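Local structure of dnab-like replicative helicase (Bacillus phage SPP1, 3BH0) at residues G50-F55 with G180-V185; N277-I282 with L296-E301. The protein is a DnaB-family replicative helicase, here its ATPase domain, which probably couples ATP hydrolysis to 5'-3' unwinding of double-stranded DNA. All coordinates share one frame; numbering follows the deposited sequence.

Contact 1: residues G50-F55 with G180-V185; sequences GVPSGF and GKRVIV
Val51 stands between two side chains of the 180-185 segment and gives one methyl to each. Its CG1, anti to the backbone N (chi1 -172°), meets Ile184 tip to tip, 3.6 Å from Ile184 CD1. Its CG2, anti to the carbonyl carbon, points at Arg182 and lies over one face of the guanidinium, with Val51 CG2 to Arg182 NE at 3.7 Å. A beta-branched residue suits this place, since its two methyls diverge from a single CB and serve an apolar and a cationic neighbour together. Ile184 extends CG1 and CD1 toward the loop from the start of strand 183-188, a central parallel strand of the P-loop ATPase fold.

Arg182 comes from just before that strand. Its chain bends at chi3 (-127°), which lays the flat end along the backbone of Gly50 and Val51; Val51 N sits 3.6 Å above the guanidinium plane, offset toward the rim. The guanidinium also lies against the Gly50 backbone, with Arg182 NH1 3.7 Å from Gly50 CA. Pro52 adds an apolar border, its CD 4.1 Å from Arg182 NH2. The strongest polar partner of Arg182 is Asp97, bound through NE as a salt bridge, while NH1 is hydrogen-bonded to Thr49 O.

Farther along the loop, Ser53 OG accepts the N-H of Phe55 at 3.2 Å, an ST turn leading into helix 56-62, where Phe55 is the N-cap residue.

Across the two segments the contact joins methyl packing to a charged flat group laid on backbone; the arginine's positive charge is compensated by Asp97, and that salt bridge together with the bond to Thr49 probably limits the turning of its flat end against the loop.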
loop_
_atom_site.group_PDB
_atom_site.type_symbol
_atom_site.label_atom_id
_atom_site.label_comp_id
_atom_site.label_asym_id
_atom_site.label_seq_id
_atom_site.Cartn_x
_atom_site.Cartn_y
_atom_site.Cartn_z
ATOM N N GLY A 50 -10.020 -5.725 10.554
ATOM C CA GLY A 50 -9.387 -4.474 10.153
ATOM C C GLY A 50 -9.735 -3.963 8.766
ATOM O O GLY A 50 -10.702 -4.398 8.144
ATOM N N VAL A 51 -8.934 -3.010 8.303
ATOM C CA VAL A 51 -9.114 -2.387 7.008
ATOM C C VAL A 51 -8.738 -3.395 5.936
ATOM O O VAL A 51 -7.636 -3.959 5.973
ATOM C CB VAL A 51 -8.198 -1.154 6.847
ATOM C CG1 VAL A 51 -8.550 -0.405 5.583
ATOM C CG2 VAL A 51 -8.290 -0.236 8.057
ATOM N N PRO A 52 -9.646 -3.626 4.973
ATOM C CA PRO A 52 -9.332 -4.586 3.910
ATOM C C PRO A 52 -8.423 -3.985 2.821
ATOM O O PRO A 52 -8.592 -2.823 2.426
ATOM C CB PRO A 52 -10.710 -4.919 3.328
ATOM C CG PRO A 52 -11.524 -3.670 3.552
ATOM C CD PRO A 52 -10.986 -3.020 4.803
ATOM N N SER A 53 -7.462 -4.780 2.360
ATOM C CA SER A 53 -6.731 -4.504 1.121
ATOM C C SER A 53 -7.675 -4.633 -0.074
ATOM O O SER A 53 -7.497 -3.952 -1.079
ATOM C CB SER A 53 -5.612 -5.512 0.961
ATOM O OG SER A 53 -6.148 -6.818 0.905
ATOM N N GLY A 54 -8.675 -5.510 0.058
ATOM C CA GLY A 54 -9.656 -5.777 -0.987
ATOM C C GLY A 54 -9.275 -7.014 -1.785
ATOM O O GLY A 54 -9.982 -7.423 -2.710
ATOM N N PHE A 55 -8.133 -7.593 -1.433
ATOM C CA PHE A 55 -7.706 -8.837 -2.014
ATOM C C PHE A 55 -8.070 -9.934 -1.031
ATOM O O PHE A 55 -7.402 -10.147 -0.008
ATOM C CB PHE A 55 -6.218 -8.808 -2.380
ATOM C CG PHE A 55 -5.843 -7.651 -3.272
ATOM C CD1 PHE A 55 -6.442 -7.493 -4.520
ATOM C CD2 PHE A 55 -4.912 -6.708 -2.864
ATOM C CE1 PHE A 55 -6.113 -6.411 -5.342
ATOM C CE2 PHE A 55 -4.574 -5.626 -3.693
ATOM C CZ PHE A 55 -5.178 -5.486 -4.922
ATOM N N GLY A 180 -15.066 9.457 13.056
ATOM C CA GLY A 180 -14.844 8.090 13.536
ATOM C C GLY A 180 -14.100 7.197 12.560
ATOM O O GLY A 180 -14.149 5.961 12.669
ATOM N N LYS A 181 -13.406 7.825 11.612
ATOM C CA LYS A 181 -12.853 7.101 10.474
ATOM C C LYS A 181 -11.426 6.642 10.718
ATOM O O LYS A 181 -10.583 7.413 11.180
ATOM C CB LYS A 181 -12.911 7.964 9.215
ATOM C CG LYS A 181 -14.282 8.508 8.869
ATOM C CD LYS A 181 -15.111 7.495 8.105
ATOM C CE LYS A 181 -16.207 8.198 7.330
ATOM N NZ LYS A 181 -15.664 8.987 6.177
ATOM N N ARG A 182 -11.166 5.381 10.406
ATOM C CA ARG A 182 -9.800 4.874 10.378
ATOM C C ARG A 182 -9.059 5.403 9.143
ATOM O O ARG A 182 -9.507 5.188 8.012
ATOM C CB ARG A 182 -9.775 3.339 10.468
ATOM C CG ARG A 182 -11.131 2.660 10.295
ATOM C CD ARG A 182 -11.065 1.162 10.568
ATOM N NE ARG A 182 -11.625 0.422 9.440
ATOM C CZ ARG A 182 -11.929 -0.872 9.445
ATOM N NH1 ARG A 182 -11.746 -1.604 10.530
ATOM N NH2 ARG A 182 -12.421 -1.434 8.349
ATOM N N VAL A 183 -7.971 6.141 9.398
ATOM C CA VAL A 183 -7.091 6.751 8.388
ATOM C C VAL A 183 -5.987 5.772 7.972
ATOM O O VAL A 183 -5.452 5.032 8.802
ATOM C CB VAL A 183 -6.438 8.061 8.935
ATOM C CG1 VAL A 183 -5.482 8.701 7.929
ATOM C CG2 VAL A 183 -7.496 9.069 9.347
ATOM N N ILE A 184 -5.642 5.771 6.684
ATOM C CA ILE A 184 -4.571 4.911 6.184
ATOM C C ILE A 184 -3.549 5.782 5.476
ATOM O O ILE A 184 -3.886 6.489 4.535
ATOM C CB ILE A 184 -5.119 3.819 5.241
ATOM C CG1 ILE A 184 -6.177 2.982 5.959
ATOM C CG2 ILE A 184 -3.974 2.923 4.691
ATOM C CD1 ILE A 184 -7.510 2.978 5.273
ATOM N N VAL A 185 -2.304 5.745 5.933
ATOM C CA VAL A 185 -1.254 6.584 5.346
ATOM C C VAL A 185 -0.413 5.771 4.361
ATOM O O VAL A 185 0.338 4.892 4.765
ATOM C CB VAL A 185 -0.387 7.244 6.454
ATOM C CG1 VAL A 185 0.620 8.230 5.875
ATOM C CG2 VAL A 185 -1.302 7.940 7.474
#

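Contact 2: residues N277-I282 with L296-E301; sequences NIVEVI and LAFIKE
Three backbone hydrogen bonds join Asn277-Val279 to Leu296-Phe298. Val279 and Leu296 form an antiparallel hydrogen-bonded pair in which each residue both gives and accepts: Val279 N reaches Leu296 O at 2.8 Å, nearly along the C=O axis, and Leu296 N reaches Val279 O at 2.7 Å from above the carbonyl plane. The third bond is the straightest at hydrogen, Phe298 N to Asn277 O at 2.9 Å with an angle of 176°, although its donor too stands above the carbonyl plane. Between them Ile278 and Ala297 make a non-hydrogen-bonded pair. Here the CA-H groups do the touching, Ile278 CA meeting Leu296 O at 3.4 Å, and the short side chain of Ala297 lets Ile278 CD1 approach Ala297 CA, 4.3 Å away.

The two strands, 278-286 and 292-299, form a beta hairpin, part of the antiparallel extension of the central sheet beyond strand 259-265. Backbone hydrogen bonds continue outward from Ala297 to Val306 of strand 304-307, and inward from Glu280 and Ile282 to Tyr264 and Phe262.

On the face that carries Val279 and Leu296, Val279 CG2, anti to the carbonyl carbon, touches Phe298 CB at 3.6 Å. The phenylalanine ring leads away from there to meet Phe305, a broad apolar group that extends the buried face of Val279 and Leu296. Leu296 CD1 lies 4.1 Å from Val281 CG2, a looser meeting of two branched chains.

At the open end of the hairpin, away from its turn, Lys300 bends at chi4 (65°) and crosses Asn277 at about a right angle. Lys300 NZ and Asn277 ND2, both donors, come to 3.0 Å without bonding. ND2 has an acceptor outside the two segments, whereas Lys300 NZ makes a long, weak ion pair with Asp267, whose OD2 also accepts from Asn277 N.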
loop_
_atom_site.group_PDB
_atom_site.type_symbol
_atom_site.label_atom_id
_atom_site.label_comp_id
_atom_site.label_asym_id
_atom_site.label_seq_id
_atom_site.Cartn_x
_atom_site.Cartn_y
_atom_site.Cartn_z
ATOM N N ASN A 277 0.731 -13.448 -16.605
ATOM C CA ASN A 277 -0.125 -12.396 -16.062
ATOM C C ASN A 277 -0.509 -12.619 -14.593
ATOM O O ASN A 277 -1.554 -12.159 -14.135
ATOM C CB ASN A 277 -1.366 -12.205 -16.944
ATOM C CG ASN A 277 -1.034 -11.659 -18.330
ATOM O OD1 ASN A 277 -1.851 -11.738 -19.246
ATOM N ND2 ASN A 277 0.152 -11.091 -18.484
ATOM N N ILE A 278 0.349 -13.324 -13.858
ATOM C CA ILE A 278 0.161 -13.520 -12.417
ATOM C C ILE A 278 1.161 -12.669 -11.620
ATOM O O ILE A 278 2.364 -12.716 -11.857
ATOM C CB ILE A 278 0.276 -15.013 -12.000
ATOM C CG1 ILE A 278 -0.850 -15.865 -12.622
ATOM C CG2 ILE A 278 0.319 -15.153 -10.481
ATOM C CD1 ILE A 278 -2.244 -15.653 -12.023
ATOM N N VAL A 279 0.632 -11.870 -10.702
ATOM C CA VAL A 279 1.437 -11.207 -9.711
ATOM C C VAL A 279 1.216 -11.954 -8.409
ATOM O O VAL A 279 0.087 -12.040 -7.921
ATOM C CB VAL A 279 1.049 -9.720 -9.553
ATOM C CG1 VAL A 279 1.668 -9.120 -8.285
ATOM C CG2 VAL A 279 1.506 -8.934 -10.764
ATOM N N GLU A 280 2.287 -12.494 -7.844
ATOM C CA GLU A 280 2.177 -13.065 -6.515
ATOM C C GLU A 280 2.580 -12.084 -5.402
ATOM O O GLU A 280 3.633 -11.423 -5.454
ATOM C CB GLU A 280 2.876 -14.421 -6.406
ATOM C CG GLU A 280 4.351 -14.459 -6.706
ATOM C CD GLU A 280 4.929 -15.872 -6.560
ATOM O OE1 GLU A 280 4.529 -16.781 -7.319
ATOM O OE2 GLU A 280 5.793 -16.080 -5.673
ATOM N N VAL A 281 1.690 -11.972 -4.422
ATOM C CA VAL A 281 1.933 -11.206 -3.226
ATOM C C VAL A 281 2.548 -12.147 -2.201
ATOM O O VAL A 281 1.869 -13.010 -1.640
ATOM C CB VAL A 281 0.637 -10.572 -2.701
ATOM C CG1 VAL A 281 0.907 -9.748 -1.467
ATOM C CG2 VAL A 281 0.002 -9.703 -3.773
ATOM N N ILE A 282 3.846 -11.997 -1.979
ATOM C CA ILE A 282 4.538 -12.823 -1.003
ATOM C C ILE A 282 4.594 -12.097 0.337
ATOM O O ILE A 282 5.303 -11.101 0.465
ATOM C CB ILE A 282 5.982 -13.170 -1.454
ATOM C CG1 ILE A 282 5.995 -13.607 -2.919
ATOM C CG2 ILE A 282 6.604 -14.211 -0.525
ATOM C CD1 ILE A 282 7.401 -13.694 -3.538
ATOM N N LEU A 296 -2.391 -13.208 -7.699
ATOM C CA LEU A 296 -3.452 -12.398 -8.274
ATOM C C LEU A 296 -3.251 -12.283 -9.777
ATOM O O LEU A 296 -2.126 -12.282 -10.254
ATOM C CB LEU A 296 -3.444 -10.985 -7.678
ATOM C CG LEU A 296 -3.629 -10.729 -6.186
ATOM C CD1 LEU A 296 -3.408 -9.248 -5.940
ATOM C CD2 LEU A 296 -5.023 -11.144 -5.740
ATOM N N ALA A 297 -4.356 -12.173 -10.505
ATOM C CA ALA A 297 -4.338 -11.922 -11.936
ATOM C C ALA A 297 -4.172 -10.428 -12.130
ATOM O O ALA A 297 -4.958 -9.641 -11.619
ATOM C CB ALA A 297 -5.632 -12.412 -12.597
ATOM N N PHE A 298 -3.141 -10.045 -12.870
ATOM C CA PHE A 298 -2.825 -8.654 -13.066
ATOM C C PHE A 298 -3.291 -8.247 -14.448
ATOM O O PHE A 298 -2.868 -8.840 -15.443
ATOM C CB PHE A 298 -1.317 -8.457 -12.910
ATOM C CG PHE A 298 -0.843 -7.077 -13.235
ATOM C CD1 PHE A 298 -1.458 -5.956 -12.672
ATOM C CD2 PHE A 298 0.252 -6.890 -14.071
ATOM C CE1 PHE A 298 -1.000 -4.675 -12.953
ATOM C CE2 PHE A 298 0.723 -5.602 -14.357
ATOM C CZ PHE A 298 0.097 -4.496 -13.796
ATOM N N ILE A 299 -4.175 -7.257 -14.508
ATOM C CA ILE A 299 -4.634 -6.728 -15.789
ATOM C C ILE A 299 -3.794 -5.496 -16.076
ATOM O O ILE A 299 -4.136 -4.373 -15.680
ATOM C CB ILE A 299 -6.173 -6.408 -15.830
ATOM C CG1 ILE A 299 -7.023 -7.575 -15.301
ATOM C CG2 ILE A 299 -6.616 -5.978 -17.242
ATOM C CD1 ILE A 299 -6.654 -8.973 -15.820
ATOM N N LYS A 300 -2.678 -5.752 -16.756
ATOM C CA LYS A 300 -1.662 -4.763 -17.090
ATOM C C LYS A 300 -2.265 -3.457 -17.596
ATOM O O LYS A 300 -2.161 -2.418 -16.936
ATOM C CB LYS A 300 -0.692 -5.349 -18.126
ATOM C CG LYS A 300 0.232 -6.412 -17.552
ATOM C CD LYS A 300 0.726 -7.449 -18.582
ATOM C CE LYS A 300 1.938 -8.258 -18.037
ATOM N NZ LYS A 300 1.645 -9.137 -16.850
ATOM N N GLU A 301 -2.919 -3.539 -18.751
ATOM C CA GLU A 301 -3.484 -2.392 -19.449
ATOM C C GLU A 301 -4.339 -1.468 -18.563
ATOM O O GLU A 301 -4.501 -0.280 -18.861
ATOM C CB GLU A 301 -4.297 -2.886 -20.658
ATOM C CG GLU A 301 -5.552 -3.690 -20.266
ATOM C CD GLU A 301 -6.257 -4.340 -21.445
ATOM O OE1 GLU A 301 -6.102 -3.838 -22.586
ATOM O OE2 GLU A 301 -6.973 -5.355 -21.221
#

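Contact 1 closes before contact 2 opens along the chain, and they lie about 22 Å apart, centre to centre, within the same DnaB-like helicase C-terminal domain. Both reach one mixed sheet: 183-188 belongs to its central parallel part, and 278-286 and 292-299 to the antiparallel part beyond strand 259-265. They touch where Phe55 CD1 packs 3.8 Å from Leu296 CD1, so the loop before helix 56-62 runs from one part of the sheet to the other. Strand 70-74, itself in the parallel part, lies in the sheet order between 183-188 and 278-286; the strands of the two contacts thus flank the one leading into the probable Walker A P-loop.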